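Long-range contacts in acetylated cis-Golgi protein, involved in ER-to-Golgi transport (Saccharomyces cerevisiae, PDB 6G8Y), which probably helps organise the Golgi and ER-to-Golgi transport as the yeast homologue of GRASP65, through PDZ-type protein-binding domains: residues L16-W20 with D33-F38; C68-V74 with D86-I92. One frame throughout, in Å; residues are numbered along the deposited sequence.

Contact 1 of 2, residues L16-W20 with D33-F38; sequences LRIVW and DYIVGF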
ATOM      1  N   LEU A  16     -10.861  -3.328   1.621  1.00 13.70           N
ATOM      2  CA  LEU A  16      -9.995  -3.392   0.455  1.00 12.77           C
ATOM      3  C   LEU A  16      -8.604  -2.905   0.810  1.00 12.60           C
ATOM      4  O   LEU A  16      -8.468  -1.887   1.504  1.00 13.73           O
ATOM      5  CB  LEU A  16     -10.553  -2.525  -0.649  1.00 13.51           C
ATOM      6  CG  LEU A  16     -11.934  -2.932  -1.142  1.00 16.19           C
ATOM      7  CD1 LEU A  16     -12.342  -2.037  -2.291  1.00 16.15           C
ATOM      8  CD2 LEU A  16     -12.042  -4.404  -1.511  1.00 22.02           C
ATOM      9  N   ARG A  17      -7.582  -3.619   0.327  1.00 12.15           N
ATOM     10  CA  ARG A  17      -6.179  -3.203   0.467  1.00 12.92           C
ATOM     11  C   ARG A  17      -5.472  -3.271  -0.887  1.00 13.11           C
ATOM     12  O   ARG A  17      -5.966  -3.865  -1.816  1.00 14.17           O
ATOM     13  CB  ARG A  17      -5.460  -4.080   1.500  1.00 13.87           C
ATOM     14  CG  ARG A  17      -5.980  -3.904   2.943  1.00 15.44           C
ATOM     15  CD  ARG A  17      -5.795  -2.503   3.496  1.00 15.57           C
ATOM     16  NE  ARG A  17      -6.243  -2.411   4.888  1.00 17.52           N
ATOM     17  CZ  ARG A  17      -7.485  -2.141   5.284  1.00 19.26           C
ATOM     18  NH1 ARG A  17      -8.470  -1.881   4.425  1.00 22.29           N
ATOM     19  NH2 ARG A  17      -7.747  -2.102   6.590  1.00 19.72           N
ATOM     20  N   ILE A  18      -4.337  -2.612  -1.000  1.00 12.72           N
ATOM     21  CA  ILE A  18      -3.513  -2.637  -2.193  1.00 12.62           C
ATOM     22  C   ILE A  18      -2.301  -3.510  -1.881  1.00 12.11           C
ATOM     23  O   ILE A  18      -1.714  -3.427  -0.780  1.00 14.25           O
ATOM     24  CB  ILE A  18      -3.101  -1.214  -2.601  1.00 13.67           C
ATOM     25  CG1 ILE A  18      -4.352  -0.325  -2.674  1.00 16.22           C
ATOM     26  CG2 ILE A  18      -2.349  -1.234  -3.938  1.00 14.68           C
ATOM     27  CD1 ILE A  18      -4.121   1.148  -2.899  1.00 16.09           C
ATOM     28  N   VAL A  19      -1.947  -4.374  -2.827  1.00 12.22           N
ATOM     29  CA  VAL A  19      -0.783  -5.256  -2.684  1.00 13.23           C
ATOM     30  C   VAL A  19       0.180  -5.101  -3.856  1.00 12.42           C
ATOM     31  O   VAL A  19      -0.228  -4.608  -4.909  1.00 13.29           O
ATOM     32  CB  VAL A  19      -1.214  -6.734  -2.547  1.00 14.24           C
ATOM     33  CG1 VAL A  19      -2.081  -6.884  -1.292  1.00 16.75           C
ATOM     34  CG2 VAL A  19      -1.946  -7.231  -3.794  1.00 15.48           C
ATOM     35  N   TRP A  20       1.427  -5.536  -3.667  1.00 13.59           N
ATOM     36  CA  TRP A  20       2.459  -5.588  -4.704  1.00 14.93           C
ATOM     37  C   TRP A  20       2.605  -7.038  -5.128  1.00 15.79           C
ATOM     38  O   TRP A  20       2.916  -7.880  -4.289  1.00 18.26           O
ATOM     39  CB  TRP A  20       3.800  -5.103  -4.125  1.00 16.70           C
ATOM     40  CG  TRP A  20       4.931  -5.156  -5.076  1.00 18.06           C
ATOM     41  CD1 TRP A  20       5.731  -6.219  -5.328  1.00 21.69           C
ATOM     42  CD2 TRP A  20       5.393  -4.091  -5.901  1.00 17.49           C
ATOM     43  NE1 TRP A  20       6.667  -5.886  -6.261  1.00 23.69           N
ATOM     44  CE2 TRP A  20       6.473  -4.592  -6.655  1.00 21.44           C
ATOM     45  CE3 TRP A  20       4.974  -2.783  -6.113  1.00 20.45           C
ATOM     46  CZ2 TRP A  20       7.160  -3.814  -7.569  1.00 23.20           C
ATOM     47  CZ3 TRP A  20       5.655  -2.008  -7.021  1.00 22.06           C
ATOM     48  CH2 TRP A  20       6.728  -2.529  -7.746  1.00 22.76           C
ATOM     49  N   ASP A  33       2.889  -9.155  -0.016  1.00 19.02           N
ATOM     50  CA  ASP A  33       3.502  -7.838   0.085  1.00 18.92           C
ATOM     51  C   ASP A  33       2.386  -6.795   0.044  1.00 17.96           C
ATOM     52  O   ASP A  33       1.852  -6.484  -1.019  1.00 17.94           O
ATOM     53  CB  ASP A  33       4.474  -7.621  -1.069  1.00 19.17           C
ATOM     54  CG  ASP A  33       5.767  -8.424  -0.934  1.00 22.19           C
ATOM     55  OD1 ASP A  33       6.168  -8.758   0.192  1.00 26.69           O
ATOM     56  OD2 ASP A  33       6.410  -8.687  -1.981  1.00 25.47           O
ATOM     57  N   TYR A  34       2.037  -6.257   1.207  1.00 15.69           N
ATOM     58  CA  TYR A  34       0.999  -5.230   1.291  1.00 14.94           C
ATOM     59  C   TYR A  34       1.627  -3.867   1.035  1.00 13.69           C
ATOM     60  O   TYR A  34       2.726  -3.585   1.512  1.00 15.19           O
ATOM     61  CB  TYR A  34       0.386  -5.198   2.687  1.00 17.77           C
ATOM     62  CG  TYR A  34      -0.610  -6.277   2.926  1.00 21.41           C
ATOM     63  CD1 TYR A  34      -1.914  -6.143   2.445  1.00 22.73           C
ATOM     64  CD2 TYR A  34      -0.282  -7.405   3.663  1.00 27.47           C
ATOM     65  CE1 TYR A  34      -2.867  -7.106   2.680  1.00 30.38           C
ATOM     66  CE2 TYR A  34      -1.236  -8.394   3.899  1.00 33.75           C
ATOM     67  CZ  TYR A  34      -2.527  -8.227   3.405  1.00 37.59           C
ATOM     68  OH  TYR A  34      -3.494  -9.173   3.628  1.00 37.65           O
ATOM     69  N   ILE A  35       0.916  -3.021   0.285  1.00 13.53           N
ATOM     70  CA  ILE A  35       1.278  -1.613   0.206  1.00 13.25           C
ATOM     71  C   ILE A  35       0.793  -0.928   1.466  1.00 13.57           C
ATOM     72  O   ILE A  35      -0.404  -0.881   1.735  1.00 16.05           O
ATOM     73  CB  ILE A  35       0.630  -0.896  -0.992  1.00 15.45           C
ATOM     74  CG1 ILE A  35       0.937  -1.595  -2.301  1.00 19.61           C
ATOM     75  CG2 ILE A  35       1.077   0.550  -1.040  1.00 15.42           C
ATOM     76  CD1 ILE A  35       2.366  -1.975  -2.441  1.00 18.76           C
ATOM     77  N   VAL A  36       1.739  -0.389   2.222  1.00 12.96           N
ATOM     78  CA  VAL A  36       1.425   0.344   3.449  1.00 13.93           C
ATOM     79  C   VAL A  36       1.613   1.855   3.329  1.00 13.31           C
ATOM     80  O   VAL A  36       1.123   2.618   4.162  1.00 15.52           O
ATOM     81  CB  VAL A  36       2.186  -0.251   4.661  1.00 15.94           C
ATOM     82  CG1 VAL A  36       1.702  -1.675   4.907  1.00 17.65           C
ATOM     83  CG2 VAL A  36       3.691  -0.214   4.491  1.00 16.19           C
ATOM     84  N   GLY A  37       2.305   2.304   2.287  1.00 11.25           N
ATOM     85  CA  GLY A  37       2.486   3.716   2.090  1.00 12.35           C
ATOM     86  C   GLY A  37       2.838   4.048   0.656  1.00 11.90           C
ATOM     87  O   GLY A  37       3.273   3.188  -0.115  1.00 11.50           O
ATOM     88  N   PHE A  38       2.681   5.327   0.345  1.00 13.35           N
ATOM     89  CA  PHE A  38       3.171   5.913  -0.883  1.00 12.55           C
ATOM     90  C   PHE A  38       4.005   7.103  -0.494  1.00 14.25           C
ATOM     91  O   PHE A  38       3.531   7.921   0.301  1.00 15.83           O
ATOM     92  CB  PHE A  38       2.023   6.385  -1.786  1.00 13.09           C
ATOM     93  CG  PHE A  38       1.139   5.268  -2.306  1.00 13.67           C
ATOM     94  CD1 PHE A  38       1.672   4.286  -3.120  1.00 13.66           C
ATOM     95  CD2 PHE A  38      -0.237   5.227  -2.047  1.00 15.22           C
ATOM     96  CE1 PHE A  38       0.885   3.272  -3.610  1.00 14.23           C
ATOM     97  CE2 PHE A  38      -1.032   4.208  -2.566  1.00 14.54           C
ATOM     98  CZ  PHE A  38      -0.466   3.234  -3.334  1.00 14.55           C
TER
HETATM   99  O   HOH W   1      -3.151  -1.204   1.208  1.00 21.24           O
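Ile-18 and Ile-35 lose the most surface to this contact, about 75 Å² each of 403 Å² in all, and meet through both backbone and side chain. Ile-35 N donates to Ile-18 O at 2.9 Å with an N-H...O angle of 156°, while Ile-18 CG2 rests 3.7 Å from Ile-35 CG1. The CD1 end of Ile-18 goes on to the edge of the Phe-38 ring, 4.2 Å from CZ. The remaining N and O of this pair are linked indirectly: water 1 accepts from Ile-18 N at 2.9 Å and donates to Ile-35 O at 2.8 Å. Trp-20 supplies a second direct bond, its N donating to Asp-33 O at 2.8 Å and 171°, and its CB lies 3.8 Å from Ile-35 CD1. Between these two bonds Val-19 and Tyr-34 form an antiparallel non-hydrogen-bonded pair, CA atoms 4.4 Å apart. The carboxylate of Asp-33 turns to a salt bridge with Arg-85. End-to-end directions of 17-20 and 33-38 differ by 102°, nearly a right angle; 16-20 is mostly loop, and only about 19-20 joins the PDZ-domain sheet, as a short, weakly bonded strand. Two direct bonds and one water bridge imply brief pairing, with solvent joining Ile-18 N to Ile-35 O and an apolar cluster of Ile-18, Ile-35, Phe-38 and Trp-20 CB packed alongside.

Contact 2 of 2, residues C68-V74 with D86-I92; sequences CGRTLKV and DEYISII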
ATOM      1  N   CYS A  68       3.568  11.808 -12.208  1.00 15.54           N
ATOM      2  CA  CYS A  68       3.521  11.501 -13.635  1.00 19.35           C
ATOM      3  C   CYS A  68       4.874  11.835 -14.264  1.00 17.90           C
ATOM      4  O   CYS A  68       5.467  12.902 -14.000  1.00 18.03           O
ATOM      5  CB  CYS A  68       2.378  12.257 -14.367  1.00 24.94           C
ATOM      6  SG  CYS A  68       0.721  11.538 -14.151  1.00 34.29           S
ATOM      7  N   GLY A  69       5.393  10.897 -15.044  1.00 15.75           N
ATOM      8  CA  GLY A  69       6.678  11.098 -15.718  1.00 16.55           C
ATOM      9  C   GLY A  69       7.903  10.851 -14.870  1.00 17.31           C
ATOM     10  O   GLY A  69       9.018  11.118 -15.310  1.00 19.76           O
ATOM     11  N   ARG A  70       7.714  10.352 -13.647  1.00 16.04           N
ATOM     12  CA  ARG A  70       8.846  10.069 -12.764  1.00 15.71           C
ATOM     13  C   ARG A  70       8.486   8.859 -11.899  1.00 14.03           C
ATOM     14  O   ARG A  70       7.503   8.175 -12.177  1.00 15.61           O
ATOM     15  CB  ARG A  70       9.260  11.324 -11.966  1.00 16.16           C
ATOM     16  CG  ARG A  70       8.228  11.844 -10.977  1.00 17.08           C
ATOM     17  CD  ARG A  70       8.695  13.142 -10.330  1.00 17.94           C
ATOM     18  NE  ARG A  70       7.716  13.770  -9.439  1.00 18.46           N
ATOM     19  CZ  ARG A  70       7.704  13.762  -8.109  1.00 18.23           C
ATOM     20  NH1 ARG A  70       8.603  13.103  -7.386  1.00 17.58           N
ATOM     21  NH2 ARG A  70       6.738  14.437  -7.476  1.00 21.29           N
ATOM     22  N   THR A  71       9.271   8.599 -10.859  1.00 13.65           N
ATOM     23  CA  THR A  71       9.179   7.406 -10.070  1.00 14.62           C
ATOM     24  C   THR A  71       8.401   7.681  -8.808  1.00 12.97           C
ATOM     25  O   THR A  71       8.643   8.671  -8.102  1.00 14.69           O
ATOM     26  CB  THR A  71      10.609   6.950  -9.681  1.00 15.79           C
ATOM     27  OG1 THR A  71      11.333   6.803 -10.901  1.00 17.98           O
ATOM     28  CG2 THR A  71      10.511   5.677  -8.907  1.00 17.37           C
ATOM     29  N   LEU A  72       7.479   6.769  -8.483  1.00 11.35           N
ATOM     30  CA  LEU A  72       6.810   6.783  -7.171  1.00 11.09           C
ATOM     31  C   LEU A  72       7.443   5.706  -6.291  1.00 10.59           C
ATOM     32  O   LEU A  72       7.574   4.535  -6.727  1.00 12.12           O
ATOM     33  CB  LEU A  72       5.315   6.483  -7.346  1.00 11.23           C
ATOM     34  CG  LEU A  72       4.482   6.327  -6.071  1.00 12.29           C
ATOM     35  CD1 LEU A  72       4.378   7.640  -5.344  1.00 13.53           C
ATOM     36  CD2 LEU A  72       3.091   5.773  -6.373  1.00 13.39           C
ATOM     37  N   LYS A  73       7.757   6.092  -5.058  1.00 11.26           N
ATOM     38  CA  LYS A  73       8.202   5.185  -4.017  1.00 11.84           C
ATOM     39  C   LYS A  73       6.999   4.569  -3.338  1.00 10.89           C
ATOM     40  O   LYS A  73       6.115   5.267  -2.850  1.00 12.70           O
ATOM     41  CB  LYS A  73       9.041   5.945  -3.006  1.00 13.81           C
ATOM     42  CG  LYS A  73       9.754   5.115  -1.970  1.00 17.06           C
ATOM     43  CD  LYS A  73      10.821   6.029  -1.345  1.00 23.70           C
ATOM     44  CE  LYS A  73      11.083   5.732   0.081  1.00 28.06           C
ATOM     45  NZ  LYS A  73      11.723   6.923   0.695  1.00 23.40           N
ATOM     46  N   VAL A  74       6.979   3.244  -3.314  1.00 12.18           N
ATOM     47  CA  VAL A  74       5.899   2.444  -2.749  1.00 12.29           C
ATOM     48  C   VAL A  74       6.471   1.746  -1.523  1.00 11.99           C
ATOM     49  O   VAL A  74       7.457   0.998  -1.628  1.00 13.40           O
ATOM     50  CB  VAL A  74       5.415   1.411  -3.788  1.00 14.72           C
ATOM     51  CG1 VAL A  74       4.284   0.552  -3.250  1.00 15.97           C
ATOM     52  CG2 VAL A  74       4.995   2.152  -5.060  1.00 16.45           C
ATOM     53  N   ASP A  86      11.185  -0.700   0.235  1.00 15.54           N
ATOM     54  CA  ASP A  86      10.657   0.247  -0.726  1.00 15.72           C
ATOM     55  C   ASP A  86      10.825  -0.297  -2.116  1.00 16.34           C
ATOM     56  O   ASP A  86      11.905  -0.764  -2.481  1.00 18.47           O
ATOM     57  CB  ASP A  86      11.409   1.566  -0.677  1.00 17.40           C
ATOM     58  CG  ASP A  86      11.285   2.270   0.641  1.00 20.10           C
ATOM     59  OD1 ASP A  86      10.261   2.134   1.333  1.00 21.20           O
ATOM     60  OD2 ASP A  86      12.250   2.983   0.983  1.00 23.78           O
ATOM     61  N   GLU A  87       9.754  -0.255  -2.894  1.00 14.24           N
ATOM     62  CA  GLU A  87       9.831  -0.497  -4.329  1.00 14.78           C
ATOM     63  C   GLU A  87       9.609   0.820  -5.059  1.00 12.71           C
ATOM     64  O   GLU A  87       9.135   1.786  -4.458  1.00 13.19           O
ATOM     65  CB  GLU A  87       8.784  -1.532  -4.772  1.00 15.85           C
ATOM     66  CG  GLU A  87       8.947  -2.948  -4.206  1.00 16.85           C
ATOM     67  CD  GLU A  87      10.021  -3.818  -4.856  1.00 18.65           C
ATOM     68  OE1 GLU A  87      10.664  -3.430  -5.839  1.00 18.71           O
ATOM     69  OE2 GLU A  87      10.206  -4.947  -4.349  1.00 23.39           O
ATOM     70  N   TYR A  88       9.942   0.840  -6.340  1.00 12.82           N
ATOM     71  CA  TYR A  88       9.860   2.035  -7.169  1.00 13.37           C
ATOM     72  C   TYR A  88       9.135   1.686  -8.438  1.00 15.21           C
ATOM     73  O   TYR A  88       9.422   0.664  -9.055  1.00 17.92           O
ATOM     74  CB  TYR A  88      11.263   2.554  -7.469  1.00 13.81           C
ATOM     75  CG  TYR A  88      11.912   3.105  -6.248  1.00 13.59           C
ATOM     76  CD1 TYR A  88      11.660   4.410  -5.817  1.00 15.64           C
ATOM     77  CD2 TYR A  88      12.740   2.320  -5.476  1.00 13.80           C
ATOM     78  CE1 TYR A  88      12.238   4.909  -4.672  1.00 15.72           C
ATOM     79  CE2 TYR A  88      13.319   2.807  -4.318  1.00 14.83           C
ATOM     80  CZ  TYR A  88      13.074   4.112  -3.934  1.00 15.34           C
ATOM     81  OH  TYR A  88      13.639   4.619  -2.780  1.00 18.47           O
ATOM     82  N   ILE A  89       8.188   2.524  -8.834  1.00 14.64           N
ATOM     83  CA  ILE A  89       7.441   2.249 -10.064  1.00 15.05           C
ATOM     84  C   ILE A  89       7.350   3.511 -10.900  1.00 13.05           C
ATOM     85  O   ILE A  89       7.134   4.607 -10.365  1.00 14.75           O
ATOM     86  CB  ILE A  89       6.059   1.640  -9.777  1.00 16.36           C
ATOM     87  CG1 ILE A  89       5.292   1.310 -11.070  1.00 20.68           C
ATOM     88  CG2 ILE A  89       5.251   2.522  -8.850  1.00 16.60           C
ATOM     89  CD1 ILE A  89       3.796   1.206 -10.881  1.00 35.58           C
ATOM     90  N   SER A  90       7.546   3.360 -12.211  1.00 13.56           N
ATOM     91  CA  SER A  90       7.420   4.479 -13.133  1.00 14.22           C
ATOM     92  C   SER A  90       5.946   4.783 -13.385  1.00 13.57           C
ATOM     93  O   SER A  90       5.172   3.898 -13.789  1.00 13.77           O
ATOM     94  CB  SER A  90       8.099   4.158 -14.463  1.00 16.39           C
ATOM     95  OG  SER A  90       9.500   4.113 -14.297  1.00 19.60           O
ATOM     96  N   ILE A  91       5.573   6.036 -13.157  1.00 12.84           N
ATOM     97  CA  ILE A  91       4.206   6.503 -13.395  1.00 12.84           C
ATOM     98  C   ILE A  91       4.153   7.204 -14.743  1.00 13.97           C
ATOM     99  O   ILE A  91       4.911   8.126 -14.978  1.00 14.41           O
ATOM    100  CB  ILE A  91       3.765   7.461 -12.267  1.00 13.10           C
ATOM    101  CG1 ILE A  91       3.936   6.788 -10.886  1.00 13.31           C
ATOM    102  CG2 ILE A  91       2.336   7.974 -12.497  1.00 13.88           C
ATOM    103  CD1 ILE A  91       3.297   5.412 -10.749  1.00 13.32           C
ATOM    104  N   ILE A  92       3.270   6.780 -15.632  1.00 15.74           N
ATOM    105  CA  ILE A  92       3.222   7.410 -16.967  1.00 18.26           C
ATOM    106  C   ILE A  92       2.486   8.744 -16.898  1.00 20.13           C
ATOM    107  O   ILE A  92       1.658   8.999 -16.017  1.00 19.15           O
ATOM    108  CB  ILE A  92       2.675   6.459 -18.075  1.00 21.56           C
ATOM    109  CG1 ILE A  92       1.167   6.228 -18.000  1.00 20.00           C
ATOM    110  CG2 ILE A  92       3.403   5.129 -18.043  1.00 24.41           C
ATOM    111  CD1 ILE A  92       0.636   5.360 -19.126  1.00 19.05           C
ATOM    112  OXT ILE A  92       2.729   9.591 -17.752  1.00 26.24           O
TER
HETATM  113  O   HOH W   2      10.146   7.090 -14.162  1.00 22.73           O
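Backbone bonds dominate. Leu-72 and Ile-89 exchange a pair (Leu-72 N to Ile-89 O 2.9 Å, Ile-89 N to Leu-72 O 3.0 Å), as do Val-74 and Glu-87 (Val-74 N to Glu-87 O 2.8 Å, Glu-87 N to Val-74 O 2.9 Å). Toward the C-terminus, Ile-91 N donates to Arg-70 O at 3.0 Å and Gly-69 N to Ile-91 O at 2.8 Å. With axes 4.6 Å apart at 151°, strands 71-74 and 86-90 are parts of the antiparallel beta hairpin that follows helix 57-66 in this PDZ domain. Apolar contacts gather on the Leu-72 and Val-74 face: Val-74 CG2 to Ile-89 CG2 3.8 Å, and Leu-72 CB to Ile-91 CG1 3.8 Å, with Phe-64 of the helix touching Leu-72 and Ile-91. On the reverse face, Thr-71 CG2 meets Tyr-88 CB at 3.5 Å. Of the charged groups, Lys-73 NZ has its main salt bridge with Asp-40; that to Asp-86 OD2, at 4.0 Å, is long, and Asp-86 OD1 is hydrogen-bonded to Asn-75.

In the fold
Contact 1 closes before contact 2 opens, and their centres are about 14 Å apart, yet both belong to one sheet because strand 33-38 pairs directly with strand 71-78. Three side-chain approaches tie them: Ile-35 CD1 to Val-74 CG1 at 3.3 Å, Phe-38 CD1 to Leu-72 CD2 at 3.8 Å, and Trp-20 CH2 to Glu-87 CB at 3.8 Å. A classic beta bulge, Val-36 and Gly-37 opposite Asn-75, lies at the seam. The centre of contact 1 lies about 2 Å from the centre of the chain, that of contact 2 about 13 Å. A bound 1,2-ethanediol, probably from crystallisation, comes about 3 Å from the side chain of Tyr-34.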